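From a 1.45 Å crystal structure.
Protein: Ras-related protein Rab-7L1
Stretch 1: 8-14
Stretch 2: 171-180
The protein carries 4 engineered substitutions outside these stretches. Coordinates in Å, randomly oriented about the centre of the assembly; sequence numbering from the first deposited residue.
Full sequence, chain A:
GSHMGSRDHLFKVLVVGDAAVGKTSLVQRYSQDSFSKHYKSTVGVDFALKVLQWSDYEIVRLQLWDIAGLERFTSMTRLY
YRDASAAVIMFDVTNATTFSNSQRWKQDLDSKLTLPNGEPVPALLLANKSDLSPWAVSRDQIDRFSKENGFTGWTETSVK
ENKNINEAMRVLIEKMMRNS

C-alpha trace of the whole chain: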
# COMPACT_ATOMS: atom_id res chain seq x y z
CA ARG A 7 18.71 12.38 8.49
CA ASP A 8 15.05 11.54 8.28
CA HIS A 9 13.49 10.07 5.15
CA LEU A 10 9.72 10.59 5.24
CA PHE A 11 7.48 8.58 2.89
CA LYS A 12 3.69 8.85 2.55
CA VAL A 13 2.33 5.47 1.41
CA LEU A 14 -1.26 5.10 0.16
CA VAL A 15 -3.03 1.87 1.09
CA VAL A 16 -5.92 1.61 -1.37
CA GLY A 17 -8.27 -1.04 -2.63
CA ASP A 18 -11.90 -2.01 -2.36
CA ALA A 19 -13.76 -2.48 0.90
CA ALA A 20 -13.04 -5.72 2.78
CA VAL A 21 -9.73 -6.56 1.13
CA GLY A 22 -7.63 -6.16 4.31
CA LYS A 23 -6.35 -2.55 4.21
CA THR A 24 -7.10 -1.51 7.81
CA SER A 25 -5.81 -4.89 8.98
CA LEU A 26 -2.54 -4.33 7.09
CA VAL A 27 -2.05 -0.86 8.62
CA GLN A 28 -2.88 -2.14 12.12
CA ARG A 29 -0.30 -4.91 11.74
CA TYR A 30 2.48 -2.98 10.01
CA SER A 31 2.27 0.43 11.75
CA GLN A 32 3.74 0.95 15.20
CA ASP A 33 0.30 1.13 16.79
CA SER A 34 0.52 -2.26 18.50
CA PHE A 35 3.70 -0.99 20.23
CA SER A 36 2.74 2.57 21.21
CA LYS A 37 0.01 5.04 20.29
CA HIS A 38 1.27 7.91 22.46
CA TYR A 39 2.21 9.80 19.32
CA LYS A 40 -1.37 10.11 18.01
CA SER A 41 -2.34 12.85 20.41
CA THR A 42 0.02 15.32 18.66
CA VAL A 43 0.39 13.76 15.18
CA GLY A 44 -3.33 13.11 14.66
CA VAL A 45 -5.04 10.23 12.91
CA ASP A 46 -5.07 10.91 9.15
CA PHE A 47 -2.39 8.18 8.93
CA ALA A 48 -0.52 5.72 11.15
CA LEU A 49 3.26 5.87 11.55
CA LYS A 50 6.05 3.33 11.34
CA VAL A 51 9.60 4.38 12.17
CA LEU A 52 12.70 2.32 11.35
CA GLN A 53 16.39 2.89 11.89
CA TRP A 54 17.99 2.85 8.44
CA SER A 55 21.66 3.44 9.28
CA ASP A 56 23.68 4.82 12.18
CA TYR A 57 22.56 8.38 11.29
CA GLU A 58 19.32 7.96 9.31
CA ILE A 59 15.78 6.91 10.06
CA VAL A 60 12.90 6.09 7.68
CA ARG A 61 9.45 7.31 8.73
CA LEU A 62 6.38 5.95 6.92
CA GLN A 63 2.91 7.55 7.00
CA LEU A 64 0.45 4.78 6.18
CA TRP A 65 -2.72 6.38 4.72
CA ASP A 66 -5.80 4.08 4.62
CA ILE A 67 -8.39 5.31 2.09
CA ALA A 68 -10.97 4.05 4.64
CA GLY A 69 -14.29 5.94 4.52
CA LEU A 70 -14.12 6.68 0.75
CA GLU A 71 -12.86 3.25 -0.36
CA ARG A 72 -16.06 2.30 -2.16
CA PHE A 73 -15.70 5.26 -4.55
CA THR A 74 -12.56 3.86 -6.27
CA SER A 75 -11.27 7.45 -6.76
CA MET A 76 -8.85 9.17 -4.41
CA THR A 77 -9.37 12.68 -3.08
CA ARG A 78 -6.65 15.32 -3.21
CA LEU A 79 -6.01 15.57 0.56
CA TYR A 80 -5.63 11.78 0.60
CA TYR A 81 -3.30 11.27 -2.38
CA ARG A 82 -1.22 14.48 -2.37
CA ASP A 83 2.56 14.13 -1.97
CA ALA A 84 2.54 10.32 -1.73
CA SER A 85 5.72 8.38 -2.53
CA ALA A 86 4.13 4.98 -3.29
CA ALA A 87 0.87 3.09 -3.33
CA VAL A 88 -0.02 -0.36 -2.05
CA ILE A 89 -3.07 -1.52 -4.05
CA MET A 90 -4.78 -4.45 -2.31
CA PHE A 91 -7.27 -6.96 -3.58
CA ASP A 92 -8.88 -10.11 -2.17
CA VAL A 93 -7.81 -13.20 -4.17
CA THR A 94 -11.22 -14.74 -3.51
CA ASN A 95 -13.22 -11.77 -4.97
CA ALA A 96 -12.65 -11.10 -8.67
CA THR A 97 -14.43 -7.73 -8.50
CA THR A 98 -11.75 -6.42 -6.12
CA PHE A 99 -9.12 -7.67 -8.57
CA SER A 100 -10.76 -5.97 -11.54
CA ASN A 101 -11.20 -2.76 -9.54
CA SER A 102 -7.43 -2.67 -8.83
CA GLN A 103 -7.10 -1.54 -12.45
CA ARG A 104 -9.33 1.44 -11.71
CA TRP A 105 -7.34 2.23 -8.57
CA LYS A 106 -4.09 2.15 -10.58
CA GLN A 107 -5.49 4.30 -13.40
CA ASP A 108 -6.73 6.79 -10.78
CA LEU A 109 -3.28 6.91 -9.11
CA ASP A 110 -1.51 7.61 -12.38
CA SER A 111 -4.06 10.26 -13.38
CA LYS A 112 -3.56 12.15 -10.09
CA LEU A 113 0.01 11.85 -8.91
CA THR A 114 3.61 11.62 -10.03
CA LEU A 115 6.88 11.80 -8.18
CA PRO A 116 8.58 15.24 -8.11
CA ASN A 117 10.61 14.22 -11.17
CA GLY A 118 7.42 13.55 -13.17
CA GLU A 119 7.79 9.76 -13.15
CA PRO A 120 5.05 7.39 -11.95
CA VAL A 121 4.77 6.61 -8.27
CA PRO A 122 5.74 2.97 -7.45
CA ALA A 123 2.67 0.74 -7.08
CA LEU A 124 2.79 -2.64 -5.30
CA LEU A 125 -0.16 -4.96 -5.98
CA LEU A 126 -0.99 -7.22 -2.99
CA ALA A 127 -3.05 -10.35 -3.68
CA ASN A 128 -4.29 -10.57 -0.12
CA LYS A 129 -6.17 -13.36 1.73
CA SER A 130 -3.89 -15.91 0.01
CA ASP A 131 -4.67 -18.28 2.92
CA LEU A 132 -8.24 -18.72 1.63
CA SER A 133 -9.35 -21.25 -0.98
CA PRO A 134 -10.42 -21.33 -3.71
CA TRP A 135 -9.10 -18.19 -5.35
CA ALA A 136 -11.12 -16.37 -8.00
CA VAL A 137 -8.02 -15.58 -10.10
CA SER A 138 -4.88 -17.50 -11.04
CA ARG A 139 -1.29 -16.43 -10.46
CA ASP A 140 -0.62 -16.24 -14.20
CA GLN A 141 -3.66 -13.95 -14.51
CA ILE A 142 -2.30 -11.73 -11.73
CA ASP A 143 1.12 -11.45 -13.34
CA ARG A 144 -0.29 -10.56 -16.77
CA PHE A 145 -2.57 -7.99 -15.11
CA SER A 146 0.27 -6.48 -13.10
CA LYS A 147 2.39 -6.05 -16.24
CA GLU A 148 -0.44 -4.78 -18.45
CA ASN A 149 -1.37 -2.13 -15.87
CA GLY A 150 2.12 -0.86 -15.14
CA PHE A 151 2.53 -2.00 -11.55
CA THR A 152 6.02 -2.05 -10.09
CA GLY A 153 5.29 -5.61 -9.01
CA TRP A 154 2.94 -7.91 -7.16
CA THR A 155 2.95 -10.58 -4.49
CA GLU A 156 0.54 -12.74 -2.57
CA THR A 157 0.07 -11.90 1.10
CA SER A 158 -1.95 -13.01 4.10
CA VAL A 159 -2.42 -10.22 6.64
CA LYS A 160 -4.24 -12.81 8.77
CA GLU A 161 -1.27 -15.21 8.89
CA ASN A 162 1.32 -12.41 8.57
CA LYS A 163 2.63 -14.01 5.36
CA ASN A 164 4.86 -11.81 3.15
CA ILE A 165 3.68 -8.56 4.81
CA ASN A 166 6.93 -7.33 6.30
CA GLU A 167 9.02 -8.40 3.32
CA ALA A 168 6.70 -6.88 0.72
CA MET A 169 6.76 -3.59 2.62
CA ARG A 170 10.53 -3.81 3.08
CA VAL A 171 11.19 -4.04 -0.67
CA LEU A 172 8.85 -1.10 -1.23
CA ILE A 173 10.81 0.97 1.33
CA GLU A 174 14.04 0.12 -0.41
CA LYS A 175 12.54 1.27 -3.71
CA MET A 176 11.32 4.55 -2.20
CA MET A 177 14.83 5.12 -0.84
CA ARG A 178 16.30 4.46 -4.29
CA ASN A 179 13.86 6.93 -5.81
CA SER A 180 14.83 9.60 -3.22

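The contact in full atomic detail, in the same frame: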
# COMPACT_ATOMS: atom_id res chain seq x y z
N ASP A 8 16.33 12.22 8.27
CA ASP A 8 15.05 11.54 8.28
C ASP A 8 14.54 11.46 6.85
O ASP A 8 14.61 12.45 6.10
CB ASP A 8 14.03 12.28 9.15
CG ASP A 8 14.39 12.27 10.64
OD1 ASP A 8 15.55 11.97 11.00
OD2 ASP A 8 13.48 12.59 11.46
N HIS A 9 14.10 10.29 6.45
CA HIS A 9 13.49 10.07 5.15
C HIS A 9 12.02 9.80 5.42
O HIS A 9 11.69 8.77 5.99
CB HIS A 9 14.11 8.85 4.46
CG HIS A 9 15.61 8.95 4.31
ND1 HIS A 9 16.19 9.55 3.21
CD2 HIS A 9 16.63 8.56 5.11
CE1 HIS A 9 17.51 9.53 3.34
NE2 HIS A 9 17.80 8.96 4.50
N LEU A 10 11.15 10.70 4.97
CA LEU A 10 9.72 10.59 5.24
C LEU A 10 9.01 10.18 3.96
O LEU A 10 9.18 10.83 2.91
CB LEU A 10 9.20 11.95 5.70
CG LEU A 10 7.69 12.01 5.90
CD1 LEU A 10 7.18 11.12 7.05
CD2 LEU A 10 7.31 13.47 6.15
N PHE A 11 8.22 9.10 4.04
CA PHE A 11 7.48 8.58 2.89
C PHE A 11 6.00 8.44 3.24
O PHE A 11 5.65 7.75 4.20
CB PHE A 11 8.02 7.22 2.41
CG PHE A 11 9.46 7.26 2.00
CD1 PHE A 11 9.89 8.08 0.94
CD2 PHE A 11 10.40 6.52 2.72
CE1 PHE A 11 11.24 8.07 0.57
CE2 PHE A 11 11.74 6.54 2.33
CZ PHE A 11 12.14 7.34 1.29
N LYS A 12 5.13 9.03 2.43
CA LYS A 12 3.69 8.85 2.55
C LYS A 12 3.27 7.73 1.62
O LYS A 12 3.55 7.78 0.40
CB LYS A 12 3.01 10.18 2.19
CG LYS A 12 1.48 10.08 1.95
CD LYS A 12 0.84 11.45 1.87
CE LYS A 12 -0.67 11.22 1.58
NZ LYS A 12 -1.38 12.55 1.52
N VAL A 13 2.68 6.68 2.17
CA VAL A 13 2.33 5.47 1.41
C VAL A 13 0.81 5.35 1.44
O VAL A 13 0.19 5.34 2.52
CB VAL A 13 2.96 4.23 2.07
CG1 VAL A 13 2.51 2.98 1.32
CG2 VAL A 13 4.51 4.40 2.05
N LEU A 14 0.20 5.27 0.26
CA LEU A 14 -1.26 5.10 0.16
C LEU A 14 -1.61 3.63 0.17
O LEU A 14 -1.02 2.85 -0.58
CB LEU A 14 -1.74 5.71 -1.16
CG LEU A 14 -1.25 7.12 -1.41
CD1 LEU A 14 -1.81 7.64 -2.74
CD2 LEU A 14 -1.69 8.04 -0.23
N VAL A 171 10.66 -4.31 0.67
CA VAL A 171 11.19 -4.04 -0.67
C VAL A 171 10.61 -2.75 -1.23
O VAL A 171 11.28 -2.05 -2.00
CB VAL A 171 11.05 -5.25 -1.62
CG1 VAL A 171 11.76 -6.50 -1.03
CG2 VAL A 171 9.61 -5.47 -2.03
N LEU A 172 9.39 -2.40 -0.83
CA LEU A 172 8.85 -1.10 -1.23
C LEU A 172 9.62 0.05 -0.58
O LEU A 172 9.89 1.06 -1.25
CB LEU A 172 7.36 -1.04 -0.88
CG LEU A 172 6.64 0.22 -1.35
CD1 LEU A 172 6.66 0.35 -2.86
CD2 LEU A 172 5.21 0.20 -0.81
N ILE A 173 9.98 -0.06 0.71
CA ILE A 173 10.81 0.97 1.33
C ILE A 173 12.12 1.13 0.60
O ILE A 173 12.59 2.26 0.38
CB ILE A 173 11.06 0.62 2.81
CG1 ILE A 173 9.75 0.69 3.57
CG2 ILE A 173 12.14 1.56 3.44
CD1 ILE A 173 9.87 0.09 5.04
N GLU A 174 12.75 0.01 0.25
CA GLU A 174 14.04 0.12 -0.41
C GLU A 174 13.89 0.80 -1.76
O GLU A 174 14.76 1.59 -2.16
CB GLU A 174 14.71 -1.25 -0.48
CG GLU A 174 14.90 -1.85 0.94
CD GLU A 174 15.74 -3.09 0.98
OE1 GLU A 174 16.34 -3.39 -0.07
OE2 GLU A 174 15.85 -3.75 2.04
N LYS A 175 12.76 0.58 -2.43
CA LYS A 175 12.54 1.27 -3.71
C LYS A 175 12.31 2.76 -3.50
O LYS A 175 12.76 3.59 -4.30
CB LYS A 175 11.35 0.64 -4.43
CG LYS A 175 10.95 1.37 -5.75
CD LYS A 175 12.03 1.17 -6.80
CE LYS A 175 11.83 -0.15 -7.52
NZ LYS A 175 12.82 -0.21 -8.63
N MET A 176 11.54 3.13 -2.48
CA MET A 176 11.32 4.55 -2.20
C MET A 176 12.62 5.24 -1.83
O MET A 176 12.85 6.39 -2.22
CB MET A 176 10.30 4.72 -1.08
CG MET A 176 8.86 4.28 -1.50
SD MET A 176 7.62 4.71 -0.28
CE MET A 176 8.10 3.66 1.14
N MET A 177 13.51 4.54 -1.12
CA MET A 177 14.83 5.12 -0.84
C MET A 177 15.64 5.31 -2.12
O MET A 177 16.29 6.35 -2.31
CB MET A 177 15.59 4.23 0.17
CG MET A 177 15.00 4.31 1.58
SD MET A 177 15.32 5.90 2.34
CE MET A 177 17.07 5.78 2.74
N ARG A 178 15.59 4.34 -3.02
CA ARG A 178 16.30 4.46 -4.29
C ARG A 178 15.76 5.62 -5.11
O ARG A 178 16.51 6.31 -5.79
CB ARG A 178 16.19 3.15 -5.07
CG ARG A 178 17.12 3.12 -6.28
CD ARG A 178 17.10 1.79 -7.02
NE ARG A 178 17.95 1.85 -8.21
CZ ARG A 178 18.20 0.82 -9.02
NH1 ARG A 178 17.66 -0.38 -8.76
NH2 ARG A 178 18.98 0.98 -10.08
N ASN A 179 14.45 5.84 -5.05
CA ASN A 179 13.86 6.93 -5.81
C ASN A 179 14.07 8.29 -5.16
O ASN A 179 13.70 9.30 -5.77
CB ASN A 179 12.35 6.71 -5.93
CG ASN A 179 11.98 5.61 -6.89
OD1 ASN A 179 12.81 5.17 -7.70
ND2 ASN A 179 10.72 5.18 -6.85
N SER A 180 14.62 8.35 -3.95
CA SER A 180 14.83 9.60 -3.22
C SER A 180 16.01 10.41 -3.76
O SER A 180 17.05 9.84 -4.10
CB SER A 180 15.09 9.30 -1.75
OG SER A 180 13.91 8.90 -1.14
O HOH W 1 14.46 10.26 1.21

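The rule of this contact begins with strand alternation: His 9, Phe 11 and Val 13 send their CA-to-CB bonds toward the helix, while Lys 12, between two of them, points away. No direct hydrogen bond joins strand to helix; two methionines and an aromatic ring carry most of the packing.

Phe 11 is the centre. With chi1 at m (-59°), its ring reaches toward the helix and presents one face to Met 176, whose CB sits 3.8 Å from the ring centroid and 7° off the normal, a CH-pi contact over the face. Met 176 runs m, t, m. The trans chi2 carries the chain past the ring, so that its SD comes to 3.7 Å from Phe 11 CB, and, with chi3 at m, Met 176 CE lies 3.8 Å from Val 13 CG2. One side chain thus touches two strand positions. Beyond it the packing loosens: Val 13 CG1 and Leu 172 CD2 are 4.4 Å apart.

Met 177 solves a different problem. Its CA-to-CB bond points sideways, and three successive m torsions fold the chain so that its end comes nearer the strand. There the sulfur serves two rings at once: Met 177 SD lies 3.6 Å from Phe 11 CE2, at that ring's edge, and 3.9 Å from the His 9 centroid, over its face. The methyl Met 177 CE stands almost on the His 9 normal, 3.6 Å from the centroid.

Polar groups gather around Ser 180. Ser 180, with chi1 at m, donates from OG to Met 176 O at 2.9 Å, which also places OG 3.3 Å from Phe 11 CE1, at the ring edge. A water donates to Ser 180 OG at 2.8 Å and hydrogen-bonds His 9 ND1 at 2.7 Å, bridging the two stretches. His 9 NE2 is hydrogen-bonded elsewhere in the structure, so both ring nitrogens are satisfied while Met 177 packs on a face.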